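Local coordinates for protein phosphopantothenoylcysteine decarboxylase (Cryptococcus neoformans, PDB 6EOA) that binds flavin mononucleotide and, as a member of the homooligomeric flavin-containing Cys decarboxylase family, probably decarboxylates phosphopantothenoylcysteine in coenzyme A biosynthesis, at residues V65-Q79 / G98-D110. Numbering follows the deposited sequence.
With FMN (flavin mononucleotide), chain B.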
loop_
_atom_site.group_PDB
_atom_site.type_symbol
_atom_site.label_atom_id
_atom_site.label_comp_id
_atom_site.label_asym_id
_atom_site.label_seq_id
_atom_site.Cartn_x
_atom_site.Cartn_y
_atom_site.Cartn_z
ATOM N N VAL A 65 -27.547 2.083 9.733
ATOM C CA VAL A 65 -26.308 2.326 9.013
ATOM C C VAL A 65 -25.101 2.340 9.943
ATOM O O VAL A 65 -25.145 2.900 11.040
ATOM C CB VAL A 65 -26.372 3.656 8.219
ATOM C CG1 VAL A 65 -26.679 4.830 9.141
ATOM C CG2 VAL A 65 -25.084 3.887 7.448
ATOM N N GLN A 66 -24.033 1.684 9.505
ATOM C CA GLN A 66 -22.739 1.813 10.150
ATOM C C GLN A 66 -21.749 2.355 9.126
ATOM O O GLN A 66 -21.875 2.092 7.930
ATOM C CB GLN A 66 -22.272 0.476 10.724
ATOM C CG GLN A 66 -23.024 0.060 11.983
ATOM C CD GLN A 66 -22.984 1.129 13.059
ATOM O OE1 GLN A 66 -21.911 1.598 13.449
ATOM N NE2 GLN A 66 -24.156 1.524 13.546
ATOM N N VAL A 67 -20.772 3.120 9.594
ATOM C CA VAL A 67 -19.863 3.815 8.694
ATOM C C VAL A 67 -18.417 3.369 8.877
ATOM O O VAL A 67 -17.914 3.310 9.999
ATOM C CB VAL A 67 -19.943 5.337 8.902
ATOM C CG1 VAL A 67 -18.960 6.064 7.986
ATOM C CG2 VAL A 67 -21.365 5.824 8.674
ATOM N N VAL A 68 -17.758 3.057 7.766
ATOM C CA VAL A 68 -16.326 2.778 7.768
ATOM C C VAL A 68 -15.590 3.848 6.978
ATOM O O VAL A 68 -15.862 4.053 5.795
ATOM C CB VAL A 68 -16.013 1.400 7.168
ATOM C CG1 VAL A 68 -14.500 1.209 7.034
ATOM C CG2 VAL A 68 -16.634 0.305 8.022
ATOM N N ALA A 69 -14.666 4.538 7.634
ATOM C CA ALA A 69 -13.936 5.621 6.993
ATOM C C ALA A 69 -12.468 5.262 6.820
ATOM O O ALA A 69 -11.802 4.871 7.773
ATOM C CB ALA A 69 -14.071 6.903 7.801
ATOM N N THR A 70 -11.970 5.383 5.596
ATOM C CA THR A 70 -10.541 5.279 5.366
ATOM C C THR A 70 -9.897 6.514 5.980
ATOM O O THR A 70 -10.589 7.501 6.252
ATOM C CB THR A 70 -10.205 5.185 3.883
ATOM O OG1 THR A 70 -10.478 6.440 3.244
ATOM C CG2 THR A 70 -11.025 4.093 3.216
ATOM N N LYS A 71 -8.590 6.471 6.213
ATOM C CA LYS A 71 -7.933 7.595 6.873
ATOM C C LYS A 71 -8.097 8.878 6.064
ATOM O O LYS A 71 -8.349 9.943 6.621
ATOM C CB LYS A 71 -6.445 7.320 7.109
ATOM C CG LYS A 71 -5.744 8.507 7.752
ATOM C CD LYS A 71 -4.230 8.376 7.772
ATOM C CE LYS A 71 -3.628 9.327 8.807
ATOM N NZ LYS A 71 -2.180 9.596 8.563
ATOM N N ALA A 72 -7.961 8.767 4.749
ATOM C CA ALA A 72 -8.091 9.924 3.871
ATOM C C ALA A 72 -9.491 10.550 3.931
ATOM O O ALA A 72 -9.629 11.767 3.854
ATOM C CB ALA A 72 -7.752 9.533 2.439
ATOM N N SER A 73 -10.524 9.722 4.068
ATOM C CA SER A 73 -11.892 10.229 4.066
ATOM C C SER A 73 -12.181 11.051 5.315
ATOM O O SER A 73 -13.050 11.927 5.304
ATOM C CB SER A 73 -12.902 9.085 3.958
ATOM O OG SER A 73 -13.051 8.416 5.195
ATOM N N THR A 74 -11.444 10.779 6.388
ATOM C CA THR A 74 -11.643 11.497 7.644
ATOM C C THR A 74 -11.197 12.954 7.545
ATOM O O THR A 74 -11.484 13.755 8.431
ATOM C CB THR A 74 -10.886 10.828 8.807
ATOM O OG1 THR A 74 -9.475 10.866 8.551
ATOM C CG2 THR A 74 -11.341 9.385 8.984
ATOM N N TYR A 75 -10.486 13.290 6.472
ATOM C CA TYR A 75 -10.089 14.672 6.217
ATOM C C TYR A 75 -11.242 15.509 5.669
ATOM O O TYR A 75 -11.190 16.736 5.704
ATOM C CB TYR A 75 -8.922 14.728 5.232
ATOM C CG TYR A 75 -7.572 14.435 5.840
ATOM C CD1 TYR A 75 -6.829 15.444 6.444
ATOM C CD2 TYR A 75 -7.028 13.153 5.794
ATOM C CE1 TYR A 75 -5.584 15.184 6.998
ATOM C CE2 TYR A 75 -5.781 12.883 6.341
ATOM C CZ TYR A 75 -5.066 13.903 6.944
ATOM O OH TYR A 75 -3.830 13.644 7.492
ATOM N N PHE A 76 -12.278 14.849 5.159
ATOM C CA PHE A 76 -13.356 15.564 4.484
ATOM C C PHE A 76 -14.592 15.724 5.364
ATOM O O PHE A 76 -15.472 16.529 5.059
ATOM C CB PHE A 76 -13.724 14.855 3.180
ATOM C CG PHE A 76 -12.587 14.759 2.203
ATOM C CD1 PHE A 76 -12.306 15.804 1.339
ATOM C CD2 PHE A 76 -11.793 13.624 2.152
ATOM C CE1 PHE A 76 -11.256 15.720 0.440
ATOM C CE2 PHE A 76 -10.741 13.533 1.259
ATOM C CZ PHE A 76 -10.472 14.583 0.401
ATOM N N TYR A 77 -14.658 14.968 6.457
ATOM C CA TYR A 77 -15.764 15.096 7.404
ATOM C C TYR A 77 -15.413 14.496 8.763
ATOM O O TYR A 77 -14.513 13.661 8.874
ATOM C CB TYR A 77 -17.034 14.439 6.849
ATOM C CG TYR A 77 -17.020 12.923 6.849
ATOM C CD1 TYR A 77 -17.744 12.199 7.792
ATOM C CD2 TYR A 77 -16.281 12.216 5.910
ATOM C CE1 TYR A 77 -17.730 10.811 7.795
ATOM C CE2 TYR A 77 -16.264 10.831 5.904
ATOM C CZ TYR A 77 -16.987 10.138 6.849
ATOM O OH TYR A 77 -16.970 8.762 6.843
ATOM N N SER A 78 -16.131 14.931 9.791
ATOM C CA SER A 78 -15.905 14.460 11.153
ATOM C C SER A 78 -17.125 13.727 11.700
ATOM O O SER A 78 -18.183 13.699 11.068
ATOM C CB SER A 78 -15.556 15.632 12.067
ATOM O OG SER A 78 -16.648 16.529 12.161
ATOM N N GLN A 79 -16.975 13.140 12.882
ATOM C CA GLN A 79 -18.077 12.451 13.539
ATOM C C GLN A 79 -19.199 13.432 13.853
ATOM O O GLN A 79 -20.380 13.093 13.792
ATOM C CB GLN A 79 -17.595 11.765 14.820
ATOM C CG GLN A 79 -18.704 11.155 15.657
ATOM C CD GLN A 79 -19.305 9.929 15.008
ATOM O OE1 GLN A 79 -18.595 8.978 14.676
ATOM N NE2 GLN A 79 -20.618 9.943 14.817
ATOM N N GLY A 98 -21.721 11.712 21.753
ATOM C CA GLY A 98 -22.088 10.975 22.941
ATOM C C GLY A 98 -22.160 9.606 22.295
ATOM O O GLY A 98 -21.133 9.012 21.956
ATOM N N GLU A 99 -23.381 9.125 22.085
ATOM C CA GLU A 99 -23.592 7.782 21.561
ATOM C C GLU A 99 -23.817 7.826 20.052
ATOM O O GLU A 99 -23.836 6.787 19.394
ATOM C CB GLU A 99 -24.770 7.102 22.263
ATOM C CG GLU A 99 -24.615 7.028 23.778
ATOM C CD GLU A 99 -23.257 6.492 24.209
ATOM O OE1 GLU A 99 -22.652 7.079 25.131
ATOM O OE2 GLU A 99 -22.796 5.481 23.638
ATOM N N HIS A 100 -23.987 9.037 19.520
ATOM C CA HIS A 100 -24.079 9.287 18.077
ATOM C C HIS A 100 -25.288 8.613 17.411
ATOM O O HIS A 100 -25.245 8.287 16.223
ATOM C CB HIS A 100 -22.785 8.847 17.376
ATOM C CG HIS A 100 -21.536 9.333 18.048
ATOM N ND1 HIS A 100 -21.358 10.642 18.440
ATOM C CD2 HIS A 100 -20.397 8.682 18.389
ATOM C CE1 HIS A 100 -20.169 10.776 18.999
ATOM N NE2 HIS A 100 -19.565 9.602 18.979
ATOM N N PHE A 101 -26.331 8.359 18.201
ATOM C CA PHE A 101 -27.688 8.037 17.715
ATOM C C PHE A 101 -28.131 6.647 17.169
ATOM O O PHE A 101 -29.255 6.571 16.678
ATOM C CB PHE A 101 -28.064 9.039 16.613
ATOM C CG PHE A 101 -28.309 10.430 17.111
ATOM C CD1 PHE A 101 -29.408 10.710 17.903
ATOM C CD2 PHE A 101 -27.454 11.466 16.767
ATOM C CE1 PHE A 101 -29.642 11.991 18.360
ATOM C CE2 PHE A 101 -27.685 12.753 17.217
ATOM C CZ PHE A 101 -28.782 13.016 18.016
ATOM N N GLY A 102 -27.354 5.560 17.204
ATOM C CA GLY A 102 -25.951 5.482 17.536
ATOM C C GLY A 102 -25.334 5.048 16.221
ATOM O O GLY A 102 -25.494 3.905 15.792
ATOM N N VAL A 103 -24.647 5.981 15.567
ATOM C CA VAL A 103 -23.976 5.706 14.305
ATOM C C VAL A 103 -22.517 6.117 14.475
ATOM O O VAL A 103 -22.160 7.278 14.282
ATOM C CB VAL A 103 -24.565 6.434 13.083
ATOM C CG1 VAL A 103 -23.811 6.038 11.821
ATOM C CG2 VAL A 103 -26.049 6.129 12.944
ATOM N N ARG A 104 -21.674 5.163 14.846
ATOM C CA ARG A 104 -20.262 5.457 15.019
ATOM C C ARG A 104 -19.529 5.360 13.687
ATOM O O ARG A 104 -19.770 4.453 12.890
ATOM C CB ARG A 104 -19.631 4.522 16.059
ATOM C CG ARG A 104 -18.267 3.984 15.656
ATOM C CD ARG A 104 -17.480 3.489 16.859
ATOM N NE ARG A 104 -16.901 4.589 17.627
ATOM C CZ ARG A 104 -15.869 4.464 18.457
ATOM N NH1 ARG A 104 -15.290 3.282 18.635
ATOM N NH2 ARG A 104 -15.411 5.525 19.111
ATOM N N VAL A 105 -18.647 6.322 13.451
ATOM C CA VAL A 105 -17.756 6.278 12.307
ATOM C C VAL A 105 -16.525 5.460 12.680
ATOM O O VAL A 105 -15.670 5.931 13.428
ATOM C CB VAL A 105 -17.332 7.694 11.859
ATOM C CG1 VAL A 105 -16.268 7.618 10.781
ATOM C CG2 VAL A 105 -18.545 8.490 11.379
ATOM N N TRP A 106 -16.452 4.228 12.181
ATOM C CA TRP A 106 -15.330 3.340 12.483
ATOM C C TRP A 106 -14.099 3.690 11.647
ATOM O O TRP A 106 -14.210 3.965 10.449
ATOM C CB TRP A 106 -15.709 1.875 12.237
ATOM C CG TRP A 106 -16.881 1.369 13.039
ATOM C CD1 TRP A 106 -18.175 1.246 12.612
ATOM C CD2 TRP A 106 -16.862 0.899 14.394
ATOM N NE1 TRP A 106 -18.962 0.737 13.616
ATOM C CE2 TRP A 106 -18.181 0.516 14.720
ATOM C CE3 TRP A 106 -15.861 0.767 15.362
ATOM C CZ2 TRP A 106 -18.522 0.011 15.975
ATOM C CZ3 TRP A 106 -16.201 0.266 16.607
ATOM C CH2 TRP A 106 -17.521 -0.104 16.903
ATOM N N THR A 107 -12.930 3.660 12.283
ATOM C CA THR A 107 -11.658 3.885 11.600
ATOM C C THR A 107 -10.704 2.705 11.825
ATOM O O THR A 107 -11.008 1.800 12.608
ATOM C CB THR A 107 -10.980 5.183 12.082
ATOM O OG1 THR A 107 -10.659 5.067 13.474
ATOM C CG2 THR A 107 -11.908 6.384 11.881
ATOM N N ASP A 108 -9.560 2.717 11.138
ATOM C CA ASP A 108 -8.558 1.656 11.273
ATOM C C ASP A 108 -8.109 1.487 12.724
ATOM O O ASP A 108 -7.893 0.369 13.188
ATOM C CB ASP A 108 -7.332 1.942 10.393
ATOM C CG ASP A 108 -7.649 1.891 8.913
ATOM O OD1 ASP A 108 -8.582 1.162 8.522
ATOM O OD2 ASP A 108 -6.961 2.581 8.134
ATOM N N GLU A 109 -7.980 2.610 13.429
ATOM C CA GLU A 109 -7.531 2.625 14.820
ATOM C C GLU A 109 -8.396 1.743 15.722
ATOM O O GLU A 109 -7.877 1.041 16.594
ATOM C CB GLU A 109 -7.520 4.060 15.362
ATOM C CG GLU A 109 -6.326 4.913 14.920
ATOM C CD GLU A 109 -6.297 5.166 13.421
ATOM O OE1 GLU A 109 -5.273 4.833 12.784
ATOM O OE2 GLU A 109 -7.295 5.690 12.879
ATOM N N ASP A 110 -9.711 1.782 15.512
ATOM C CA ASP A 110 -10.643 1.025 16.349
ATOM C C ASP A 110 -10.399 -0.476 16.270
ATOM O O ASP A 110 -10.642 -1.206 17.232
ATOM C CB ASP A 110 -12.093 1.318 15.948
ATOM C CG ASP A 110 -12.450 2.783 16.075
ATOM O OD1 ASP A 110 -12.106 3.395 17.106
ATOM O OD2 ASP A 110 -13.064 3.322 15.133
HETATM N N1 FMN B . -8.845 10.848 -5.075
HETATM C C2 FMN B . -9.950 10.427 -5.790
HETATM O O2 FMN B . -9.944 9.313 -6.319
HETATM N N3 FMN B . -11.050 11.257 -5.915
HETATM C C4 FMN B . -11.054 12.508 -5.327
HETATM O O4 FMN B . -12.039 13.237 -5.442
HETATM C C4A FMN B . -9.941 12.935 -4.603
HETATM N N5 FMN B . -9.928 14.184 -4.007
HETATM C C5A FMN B . -8.821 14.596 -3.287
HETATM C C6 FMN B . -8.807 15.850 -2.681
HETATM C C7 FMN B . -7.695 16.266 -1.956
HETATM C C7M FMN B . -7.680 17.621 -1.307
HETATM C C8 FMN B . -6.594 15.421 -1.837
HETATM C C8M FMN B . -5.381 15.848 -1.062
HETATM C C9 FMN B . -6.609 14.170 -2.440
HETATM C C9A FMN B . -7.719 13.754 -3.165
HETATM N N10 FMN B . -7.733 12.506 -3.762
HETATM C C10 FMN B . -8.837 12.095 -4.481
HETATM C "C1'" FMN B . -6.546 11.597 -3.635
HETATM C "C2'" FMN B . -6.765 10.610 -2.493
HETATM O "O2'" FMN B . -7.275 11.268 -1.348
HETATM C "C3'" FMN B . -5.461 9.908 -2.146
HETATM O "O3'" FMN B . -5.116 9.075 -3.229
HETATM C "C4'" FMN B . -5.618 9.082 -0.874
HETATM O "O4'" FMN B . -4.353 8.684 -0.389
HETATM C "C5'" FMN B . -6.475 7.856 -1.150
HETATM O "O5'" FMN B . -6.813 7.234 0.069
HETATM P P FMN B . -8.081 6.237 0.143
HETATM O O1P FMN B . -7.707 4.928 -0.515
HETATM O O2P FMN B . -9.289 6.815 -0.559
HETATM O O3P FMN B . -8.412 6.014 1.595
HETATM O O HOH W 1 -9.531 4.601 8.935
HETATM O O HOH W 2 -7.315 3.786 5.945
#
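Val67 lies beside Val105 and Val68 beside Trp106 in two parallel strands: Trp106 N gives a 2.8 Å bond to Val67 O, and Ala69 N returns one to Trp106 O at 2.9 Å. The side-chain amide of Gln79 grips the backbone at both ends: OE1 takes Val105 N at 2.9 Å in its carbonyl plane, on a lone pair, while NE2 donates to Val103 O at 3.1 Å, around the start of strand 105-106, outermost in this chain's sheet. Its chain, bent at chi2 (71°), also lays the amide over the His100 ring, planes 19° apart, with CG 3.7 Å from the ring centroid in a CH-pi contact. Asp83, on helix 79-89, takes bonds from both Gln79 NE2 and His100 ND1. Gln66 OE1 accepts the indole NE1 of Trp106 at 3.1 Å, a bent bond (142°). Apolar contacts link Val67 to Val103 and Val105, and Val105 CG1 to Ala69 CB (3.8 Å). Thr70, just past the strand, donates to the FMN phosphate. In this beta-alpha-beta unit of a Rossmann-like sheet, helix 79-89 makes the crossover and touches Val105, helix 50-59 packs on Val67 and Val103, and helix 123-130 meets Val68 and Trp106 on the opposite face.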